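Local coordinates for protein F1 (Vaccinia virus ankara, PDB 4D2M), which probably inhibits apoptosis as a viral Bcl-2-like protein that binds the BH3 segment of the pro-apoptotic protein Bim, at residues A[72-75]-A[76-80]. The protein carries 1 engineered substitution. Sequence-based numbering, arbitrary orientation.
Sequences DDLY and RQLPT
Asp73 and Arg76 pair across the last turn of helix 54-77, the C-terminal end of a long helix in this viral, helical Bcl-2-like fold. The two side chains cross at about a right angle: Asp73 OD1 lies at the guanidinium edge, in its plane, 3.5 Å from Arg76 NH1, a long salt bridge, while the carboxylate plane is turned 67° from that of the guanidinium. Arg76 reaches there by running back along the helix, extended from CG to NE. This lays one guanidinium face over Asp72, whose CB sits 3.7 Å from Arg76 NH2. Asp72 OD2, 4.4 Å from Arg76 NH2, lies well out of the guanidinium plane and would act on it through charge alone; it also forms a weak, long ion pair with Lys68. A chi1 of -174° swings the Asp73 carboxylate away from its own backbone N, out between Arg76 and Gln77. A water links Asp73 OD1 weakly to Gln77 NE2, but that amide is modelled too close to Asp73 OD2 and its placement is doubtful.

Around the helix, Leu74 and Tyr75 meet Leu78, the first residue to leave helical geometry. Leu78 CD2 approaches Leu74 CD1 at 4.4 Å, and Leu78 CD1 comes obliquely to the Tyr75 ring, 4.4 Å from Tyr75 CD1. A second subunit packs here too: its Tyr64 ring meets that of Tyr75 with planes about 45° apart, and its Ile47 rests on Leu74 and Gln77.

The backbone bonding shifts from a four-residue to a three-residue step as the helix ends. Arg76 N still bonds Asp72 O in the alpha-helical pattern, whereas Gln77 N bonds Leu74 O, three residues back, and only weakly Asp73 O. Leu78 N bonds Tyr75 O at 3.1 Å and only weakly reaches Leu74 O at 3.2 Å.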
# COMPACT_ATOMS: atom_id res chain seq x y z
N ASP A 72 7.89 0.57 -20.49
CA ASP A 72 8.44 0.21 -21.79
C ASP A 72 8.47 -1.30 -21.97
O ASP A 72 8.05 -1.82 -23.01
CB ASP A 72 9.85 0.79 -21.95
CG ASP A 72 9.85 2.28 -22.20
OD1 ASP A 72 8.78 2.91 -22.09
OD2 ASP A 72 10.93 2.83 -22.49
N ASP A 73 8.95 -2.01 -20.95
CA ASP A 73 9.08 -3.46 -21.04
C ASP A 73 7.72 -4.14 -21.02
O ASP A 73 7.53 -5.18 -21.66
CB ASP A 73 9.94 -4.00 -19.91
CG ASP A 73 10.23 -5.48 -20.05
OD1 ASP A 73 11.16 -5.84 -20.80
OD2 ASP A 73 9.52 -6.29 -19.41
N LEU A 74 6.78 -3.56 -20.29
CA LEU A 74 5.43 -4.10 -20.24
C LEU A 74 4.80 -4.03 -21.63
O LEU A 74 4.23 -5.01 -22.11
CB LEU A 74 4.57 -3.33 -19.23
CG LEU A 74 3.11 -3.76 -19.09
CD1 LEU A 74 2.99 -5.25 -18.83
CD2 LEU A 74 2.42 -2.96 -17.98
N TYR A 75 4.93 -2.88 -22.29
CA TYR A 75 4.37 -2.70 -23.63
C TYR A 75 4.96 -3.70 -24.63
O TYR A 75 4.23 -4.23 -25.47
CB TYR A 75 4.60 -1.27 -24.12
CG TYR A 75 3.81 -0.93 -25.37
CD1 TYR A 75 2.51 -0.46 -25.29
CD2 TYR A 75 4.38 -1.09 -26.63
CE1 TYR A 75 1.79 -0.16 -26.43
CE2 TYR A 75 3.67 -0.78 -27.77
CZ TYR A 75 2.37 -0.32 -27.67
OH TYR A 75 1.66 -0.01 -28.80
N ARG A 76 6.26 -3.93 -24.55
CA ARG A 76 6.93 -4.87 -25.46
C ARG A 76 6.32 -6.27 -25.37
O ARG A 76 6.32 -7.01 -26.35
CB ARG A 76 8.43 -4.94 -25.17
CG ARG A 76 9.21 -3.69 -25.56
CD ARG A 76 10.71 -3.89 -25.37
NE ARG A 76 11.40 -2.63 -25.08
CZ ARG A 76 11.84 -2.26 -23.88
NH1 ARG A 76 11.70 -3.04 -22.82
NH2 ARG A 76 12.45 -1.08 -23.75
N GLN A 77 5.81 -6.61 -24.19
CA GLN A 77 5.27 -7.94 -23.93
C GLN A 77 3.81 -8.06 -24.34
O GLN A 77 3.32 -9.17 -24.57
CB GLN A 77 5.41 -8.28 -22.45
CG GLN A 77 6.85 -8.37 -21.97
CD GLN A 77 6.95 -8.45 -20.46
OE1 GLN A 77 6.04 -8.93 -19.79
NE2 GLN A 77 8.06 -7.96 -19.92
N LEU A 78 3.11 -6.94 -24.42
CA LEU A 78 1.69 -6.96 -24.75
C LEU A 78 1.45 -7.46 -26.17
O LEU A 78 2.18 -7.09 -27.09
CB LEU A 78 1.07 -5.56 -24.59
CG LEU A 78 1.02 -4.99 -23.17
CD1 LEU A 78 0.33 -3.63 -23.18
CD2 LEU A 78 0.30 -5.93 -22.21
N PRO A 79 0.43 -8.31 -26.36
CA PRO A 79 0.10 -8.76 -27.72
C PRO A 79 -0.63 -7.69 -28.52
O PRO A 79 -1.01 -6.66 -27.96
CB PRO A 79 -0.80 -9.97 -27.47
CG PRO A 79 -1.46 -9.68 -26.18
CD PRO A 79 -0.44 -8.95 -25.35
N THR A 80 -0.82 -7.95 -29.81
CA THR A 80 -1.47 -7.01 -30.72
C THR A 80 -2.81 -6.52 -30.19
O THR A 80 -3.13 -5.33 -30.27
CB THR A 80 -1.68 -7.65 -32.10
OG1 THR A 80 -0.43 -8.17 -32.58
CG2 THR A 80 -2.23 -6.64 -33.10
O HOH W 1 9.95 -8.50 -22.46